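Local coordinates for protein alpha-fucosidase GH29 (PDB 4PSR) that hydrolyses alpha-L-fucosides and probably releases alpha-1,6-linked fucose from the reducing-end N-acetylglucosamine of glycoprotein glycans, at residues A[521-529]-A[553-561]. Numbering follows the deposited sequence.
Sequences LGTFDTVFL and FSGFRFTGE. With NAG (2-acetamido-2-deoxy-beta-D-glucopyranose), chain C; NAG (2-acetamido-2-deoxy-beta-D-glucopyranose), chain B; MAN (alpha-D-mannopyranose), chain D.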
ATOM      1  N   LEU A 521      18.537 -13.831   5.598  1.00 14.75           N
ATOM      2  CA  LEU A 521      18.593 -13.782   7.046  1.00 18.60           C
ATOM      3  C   LEU A 521      17.265 -13.226   7.546  1.00 17.46           C
ATOM      4  O   LEU A 521      16.756 -12.256   6.982  1.00 21.09           O
ATOM      5  CB  LEU A 521      19.748 -12.896   7.514  1.00 18.76           C
ATOM      6  CG  LEU A 521      21.157 -13.232   7.039  1.00 20.94           C
ATOM      7  CD1 LEU A 521      22.150 -12.293   7.734  1.00 27.48           C
ATOM      8  CD2 LEU A 521      21.502 -14.670   7.345  1.00 22.66           C
ATOM      9  N   GLY A 522      16.716 -13.830   8.590  1.00 16.19           N
ATOM     10  CA  GLY A 522      15.454 -13.385   9.143  1.00 17.57           C
ATOM     11  C   GLY A 522      14.675 -14.500   9.810  1.00 19.07           C
ATOM     12  O   GLY A 522      15.218 -15.566  10.106  1.00 16.32           O
ATOM     13  N   THR A 523      13.392 -14.247  10.028  1.00 16.14           N
ATOM     14  CA  THR A 523      12.498 -15.188  10.688  1.00 16.15           C
ATOM     15  C   THR A 523      11.321 -15.510   9.764  1.00 17.48           C
ATOM     16  O   THR A 523      10.722 -14.624   9.148  1.00 16.06           O
ATOM     17  CB  THR A 523      12.005 -14.644  12.032  1.00 18.05           C
ATOM     18  OG1 THR A 523      11.096 -13.556  11.813  1.00 19.19           O
ATOM     19  CG2 THR A 523      13.176 -14.174  12.887  1.00 19.30           C
ATOM     20  N   PHE A 524      11.028 -16.804   9.620  1.00 14.30           N
ATOM     21  CA  PHE A 524      10.086 -17.281   8.625  1.00 14.96           C
ATOM     22  C   PHE A 524       9.116 -18.263   9.273  1.00 15.42           C
ATOM     23  O   PHE A 524       9.499 -19.384   9.634  1.00 16.88           O
ATOM     24  CB  PHE A 524      10.865 -17.905   7.464  1.00 14.13           C
ATOM     25  CG  PHE A 524      11.907 -16.985   6.905  1.00 14.49           C
ATOM     26  CD1 PHE A 524      11.544 -15.917   6.092  1.00 15.45           C
ATOM     27  CD2 PHE A 524      13.242 -17.122   7.250  1.00 14.51           C
ATOM     28  CE1 PHE A 524      12.495 -15.030   5.608  1.00 14.00           C
ATOM     29  CE2 PHE A 524      14.199 -16.241   6.769  1.00 14.99           C
ATOM     30  CZ  PHE A 524      13.829 -15.190   5.940  1.00 14.29           C
ATOM     31  N   ASP A 525       7.871 -17.821   9.478  1.00 13.86           N
ATOM     32  CA  ASP A 525       6.877 -18.635  10.169  1.00 13.42           C
ATOM     33  C   ASP A 525       6.101 -19.520   9.201  1.00 15.07           C
ATOM     34  O   ASP A 525       6.348 -19.513   7.994  1.00 15.08           O
ATOM     35  CB  ASP A 525       5.958 -17.773  11.051  1.00 14.59           C
ATOM     36  CG  ASP A 525       5.062 -16.826  10.290  1.00 16.01           C
ATOM     37  OD1 ASP A 525       5.076 -16.788   9.048  1.00 15.20           O
ATOM     38  OD2 ASP A 525       4.317 -16.065  10.963  1.00 21.03           O
ATOM     39  N   THR A 526       5.168 -20.310   9.719  1.00 14.85           N
ATOM     40  CA  THR A 526       4.401 -21.227   8.872  1.00 15.63           C
ATOM     41  C   THR A 526       3.663 -20.472   7.773  1.00 13.20           C
ATOM     42  O   THR A 526       3.596 -20.911   6.637  1.00 14.01           O
ATOM     43  CB  THR A 526       3.376 -22.023   9.707  1.00 15.30           C
ATOM     44  OG1 THR A 526       4.050 -23.035  10.470  1.00 17.73           O
ATOM     45  CG2 THR A 526       2.320 -22.679   8.841  1.00 19.18           C
ATOM     46  N   VAL A 527       3.108 -19.308   8.103  1.00 14.17           N
ATOM     47  CA  VAL A 527       2.398 -18.522   7.101  1.00 14.99           C
ATOM     48  C   VAL A 527       3.349 -18.088   5.984  1.00 13.18           C
ATOM     49  O   VAL A 527       3.016 -18.204   4.805  1.00 12.99           O
ATOM     50  CB  VAL A 527       1.748 -17.293   7.734  1.00 15.13           C
ATOM     51  CG1 VAL A 527       1.215 -16.331   6.690  1.00 16.34           C
ATOM     52  CG2 VAL A 527       0.590 -17.730   8.661  1.00 15.47           C
ATOM     53  N   PHE A 528       4.544 -17.620   6.350  1.00 12.42           N
ATOM     54  CA  PHE A 528       5.519 -17.197   5.352  1.00 13.21           C
ATOM     55  C   PHE A 528       5.842 -18.350   4.419  1.00 14.08           C
ATOM     56  O   PHE A 528       5.779 -18.203   3.207  1.00 13.41           O
ATOM     57  CB  PHE A 528       6.800 -16.667   6.018  1.00 13.46           C
ATOM     58  CG  PHE A 528       7.799 -16.109   5.031  1.00 14.15           C
ATOM     59  CD1 PHE A 528       8.528 -16.959   4.207  1.00 13.99           C
ATOM     60  CD2 PHE A 528       8.046 -14.737   4.954  1.00 12.34           C
ATOM     61  CE1 PHE A 528       9.429 -16.442   3.298  1.00 14.89           C
ATOM     62  CE2 PHE A 528       8.928 -14.225   4.044  1.00 12.63           C
ATOM     63  CZ  PHE A 528       9.636 -15.079   3.226  1.00 13.75           C
ATOM     64  N   LEU A 529       6.214 -19.487   4.976  1.00 13.85           N
ATOM     65  CA  LEU A 529       6.732 -20.581   4.165  1.00 15.50           C
ATOM     66  C   LEU A 529       5.622 -21.125   3.270  1.00 13.64           C
ATOM     67  O   LEU A 529       5.846 -21.401   2.073  1.00 14.19           O
ATOM     68  CB  LEU A 529       7.350 -21.650   5.080  1.00 14.12           C
ATOM     69  CG  LEU A 529       8.619 -21.214   5.814  1.00 14.86           C
ATOM     70  CD1 LEU A 529       8.871 -22.098   7.067  1.00 14.94           C
ATOM     71  CD2 LEU A 529       9.824 -21.166   4.872  1.00 16.60           C
ATOM     72  N   PHE A 553      12.331 -24.749  14.084  1.00 17.81           N
ATOM     73  CA  PHE A 553      11.407 -24.885  15.202  1.00 16.46           C
ATOM     74  C   PHE A 553      10.229 -25.767  14.832  1.00 17.14           C
ATOM     75  O   PHE A 553       9.721 -25.684  13.717  1.00 20.04           O
ATOM     76  CB  PHE A 553      10.843 -23.515  15.602  1.00 16.52           C
ATOM     77  CG  PHE A 553      11.828 -22.630  16.290  1.00 17.63           C
ATOM     78  CD1 PHE A 553      12.680 -21.823  15.559  1.00 19.80           C
ATOM     79  CD2 PHE A 553      11.881 -22.578  17.669  1.00 24.13           C
ATOM     80  CE1 PHE A 553      13.579 -20.996  16.195  1.00 21.71           C
ATOM     81  CE2 PHE A 553      12.784 -21.748  18.305  1.00 28.93           C
ATOM     82  CZ  PHE A 553      13.630 -20.965  17.566  1.00 20.38           C
ATOM     83  N   SER A 554       9.731 -26.568  15.774  1.00 19.42           N
ATOM     84  CA  SER A 554       8.552 -27.388  15.487  1.00 19.32           C
ATOM     85  C   SER A 554       7.256 -26.579  15.397  1.00 19.05           C
ATOM     86  O   SER A 554       6.338 -26.939  14.669  1.00 21.20           O
ATOM     87  CB  SER A 554       8.386 -28.494  16.540  1.00 23.52           C
ATOM     88  OG  SER A 554       8.380 -27.978  17.860  1.00 26.45           O
ATOM     89  N   GLY A 555       7.193 -25.481  16.139  1.00 16.78           N
ATOM     90  CA  GLY A 555       5.989 -24.692  16.231  1.00 18.62           C
ATOM     91  C   GLY A 555       5.781 -23.771  15.039  1.00 16.23           C
ATOM     92  O   GLY A 555       6.701 -23.540  14.243  1.00 19.23           O
ATOM     93  N   PHE A 556       4.559 -23.259  14.964  1.00 19.78           N
ATOM     94  CA  PHE A 556       4.044 -22.368  13.910  1.00 22.25           C
ATOM     95  C   PHE A 556       4.856 -21.063  13.848  1.00 17.26           C
ATOM     96  O   PHE A 556       5.091 -20.515  12.757  1.00 18.11           O
ATOM     97  CB  PHE A 556       2.563 -22.127  14.289  1.00 27.26           C
ATOM     98  CG  PHE A 556       1.767 -21.210  13.381  1.00 40.65           C
ATOM     99  CD1 PHE A 556       1.196 -21.672  12.198  1.00 57.35           C
ATOM    100  CD2 PHE A 556       1.469 -19.916  13.792  1.00 50.85           C
ATOM    101  CE1 PHE A 556       0.414 -20.817  11.389  1.00 25.75           C
ATOM    102  CE2 PHE A 556       0.683 -19.067  13.004  1.00 50.31           C
ATOM    103  CZ  PHE A 556       0.148 -19.520  11.811  1.00 29.59           C
ATOM    104  N   ARG A 557       5.324 -20.593  15.000  1.00 16.10           N
ATOM    105  CA  ARG A 557       5.932 -19.269  15.099  1.00 16.17           C
ATOM    106  C   ARG A 557       7.009 -19.232  16.190  1.00 14.54           C
ATOM    107  O   ARG A 557       6.845 -18.569  17.230  1.00 17.00           O
ATOM    108  CB  ARG A 557       4.822 -18.242  15.340  1.00 20.29           C
ATOM    109  CG  ARG A 557       5.166 -16.817  14.943  1.00 18.96           C
ATOM    110  CD  ARG A 557       3.912 -15.951  14.840  1.00 17.81           C
ATOM    111  NE  ARG A 557       3.235 -16.026  13.541  1.00 18.25           N
ATOM    112  CZ  ARG A 557       1.915 -15.960  13.354  1.00 17.44           C
ATOM    113  NH1 ARG A 557       1.074 -15.855  14.379  1.00 17.67           N
ATOM    114  NH2 ARG A 557       1.408 -16.016  12.132  1.00 21.28           N
ATOM    115  N   PHE A 558       8.080 -19.997  15.978  1.00 14.09           N
ATOM    116  CA  PHE A 558       9.291 -19.941  16.796  1.00 17.18           C
ATOM    117  C   PHE A 558       9.109 -20.396  18.243  1.00 16.74           C
ATOM    118  O   PHE A 558       9.700 -19.837  19.156  1.00 19.04           O
ATOM    119  CB  PHE A 558       9.925 -18.541  16.701  1.00 17.99           C
ATOM    120  CG  PHE A 558       9.792 -17.939  15.337  1.00 15.15           C
ATOM    121  CD1 PHE A 558      10.482 -18.484  14.255  1.00 18.07           C
ATOM    122  CD2 PHE A 558       8.899 -16.892  15.100  1.00 14.82           C
ATOM    123  CE1 PHE A 558      10.340 -17.969  12.972  1.00 15.61           C
ATOM    124  CE2 PHE A 558       8.739 -16.385  13.817  1.00 14.92           C
ATOM    125  CZ  PHE A 558       9.448 -16.947  12.741  1.00 15.28           C
ATOM    126  N   THR A 559       8.312 -21.447  18.409  1.00 18.82           N
ATOM    127  CA  THR A 559       8.123 -22.144  19.689  1.00 19.35           C
ATOM    128  C   THR A 559       8.406 -23.638  19.481  1.00 22.77           C
ATOM    129  O   THR A 559       8.619 -24.092  18.356  1.00 22.05           O
ATOM    130  CB  THR A 559       6.683 -21.961  20.229  1.00 20.29           C
ATOM    131  OG1 THR A 559       5.750 -22.514  19.297  1.00 22.35           O
ATOM    132  CG2 THR A 559       6.361 -20.484  20.451  1.00 18.69           C
ATOM    133  N   GLY A 560       8.412 -24.390  20.577  1.00 23.64           N
ATOM    134  CA  GLY A 560       8.560 -25.836  20.514  1.00 21.97           C
ATOM    135  C   GLY A 560      10.010 -26.259  20.463  1.00 23.86           C
ATOM    136  O   GLY A 560      10.901 -25.487  20.808  1.00 27.12           O
ATOM    137  N   GLU A 561      10.247 -27.496  20.035  1.00 22.76           N
ATOM    138  CA  GLU A 561      11.601 -28.020  19.929  1.00 23.02           C
ATOM    139  C   GLU A 561      12.357 -27.340  18.802  1.00 28.54           C
ATOM    140  O   GLU A 561      11.787 -27.042  17.745  1.00 24.05           O
ATOM    141  CB  GLU A 561      11.566 -29.544  19.706  1.00 26.60           C
ATOM    142  CG  GLU A 561      10.798 -30.303  20.791  1.00 28.28           C
ATOM    143  CD  GLU A 561      10.821 -31.806  20.597  1.00 41.04           C
ATOM    144  OE1 GLU A 561      11.573 -32.292  19.726  1.00 53.85           O
ATOM    145  OE2 GLU A 561      10.080 -32.501  21.326  1.00 40.72           O
TER
HETATM  146  C1  NAG C   2       3.399 -12.668  16.583  1.00 15.66           C
HETATM  147  C2  NAG C   2       3.265 -13.715  17.675  1.00 17.28           C
HETATM  148  C3  NAG C   2       4.382 -13.549  18.687  1.00 15.28           C
HETATM  149  C4  NAG C   2       5.733 -13.552  17.993  1.00 15.84           C
HETATM  150  C5  NAG C   2       5.740 -12.509  16.890  1.00 15.39           C
HETATM  151  C6  NAG C   2       7.025 -12.480  16.106  1.00 16.01           C
HETATM  152  C7  NAG C   2       1.014 -14.568  18.128  1.00 19.18           C
HETATM  153  C8  NAG C   2      -0.262 -14.358  18.882  1.00 25.12           C
HETATM  154  N2  NAG C   2       1.970 -13.652  18.329  1.00 18.24           N
HETATM  155  O3  NAG C   2       4.304 -14.596  19.651  1.00 19.36           O
HETATM  156  O4  NAG C   2       6.733 -13.212  18.947  1.00 17.40           O
HETATM  157  O5  NAG C   2       4.676 -12.791  15.965  1.00 14.98           O
HETATM  158  O6  NAG C   2       7.293 -13.762  15.559  1.00 18.37           O
HETATM  159  O7  NAG C   2       1.172 -15.517  17.372  1.00 22.72           O
HETATM  160  C1  NAG B   1       0.529 -11.420  12.323  1.00 14.91           C
HETATM  161  C2  NAG B   1       2.012 -11.158  12.327  1.00 12.61           C
HETATM  162  C3  NAG B   1       2.683 -12.090  13.331  1.00 13.69           C
HETATM  163  C4  NAG B   1       2.023 -11.964  14.703  1.00 16.16           C
HETATM  164  C5  NAG B   1       0.507 -12.109  14.579  1.00 15.35           C
HETATM  165  C6  NAG B   1      -0.231 -11.857  15.875  1.00 17.36           C
HETATM  166  C7  NAG B   1       3.334 -10.373  10.414  1.00 15.82           C
HETATM  167  C8  NAG B   1       3.813 -10.684   9.036  1.00 15.25           C
HETATM  168  N2  NAG B   1       2.584 -11.313  10.997  1.00 13.76           N
HETATM  169  O3  NAG B   1       4.061 -11.751  13.413  1.00 15.17           O
HETATM  170  O4  NAG B   1       2.457 -13.010  15.572  1.00 15.20           O
HETATM  171  O5  NAG B   1       0.002 -11.168  13.618  1.00 14.87           O
HETATM  172  O6  NAG B   1      -0.089 -10.504  16.278  1.00 27.11           O
HETATM  173  O7  NAG B   1       3.607  -9.314  10.969  1.00 15.56           O
HETATM  174  C1  MAN D   5      15.218 -14.856  20.003  1.00 33.78           C
HETATM  175  C2  MAN D   5      16.690 -14.539  19.546  1.00 21.29           C
HETATM  176  C3  MAN D   5      16.719 -13.959  18.109  1.00 27.33           C
HETATM  177  C4  MAN D   5      15.876 -14.812  17.131  1.00 30.63           C
HETATM  178  C5  MAN D   5      14.478 -15.094  17.740  1.00 29.04           C
HETATM  179  C6  MAN D   5      13.644 -16.056  16.926  1.00 29.85           C
HETATM  180  O2  MAN D   5      17.430 -15.706  19.488  1.00 28.07           O
HETATM  181  O3  MAN D   5      18.053 -13.825  17.614  1.00 35.73           O
HETATM  182  O4  MAN D   5      15.719 -14.085  15.902  1.00 29.59           O
HETATM  183  O5  MAN D   5      14.596 -15.674  19.075  1.00 24.63           O
HETATM  184  O6  MAN D   5      12.328 -15.499  16.802  1.00 32.10           O
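Arg557 and Asp525 form a side-on salt bridge in which two nitrogens grip a single oxygen. Arg557 NE reaches the anti lone pair of Asp525 OD2 at 2.8 Å, whereas Arg557 NH2 meets OD2 from above the carboxylate plane in a more bent bond of 3.1 Å. Asp525 is the N-cap residue of helix 526-532, and its OD1 accepts from Phe528 N (2.9 Å), so one carboxylate serves both the helix start and Arg557. A bend at chi3 (-85°) turns the guanidinium between the Phe556 ring edge and the NAG of chain B, one on each face, while Arg557 NH1 donates to O7 of the chain C NAG (3.0 Å). The arginine thus links helix cap and N-glycan.

One backbone hydrogen bond, Thr526 N to Phe556 O (3.0 Å), joins the segments directly. Apolar packing flanks it: with CG anti to the backbone N (chi1 179°), the Phe556 ring lies against Thr526 CB and reaches Val527 CG2 with CZ (3.6 Å). Phe558 CZ abuts Thr523 CB, and its ring edge meets O6 of the chain C NAG.

Strand 579-584 separates strands 522-524 and 548-553; through these contacts loop 553-561 reaches across its start, where Thr526 OG1 is hydrogen-bonded to Gly578 O, to helix 526-532.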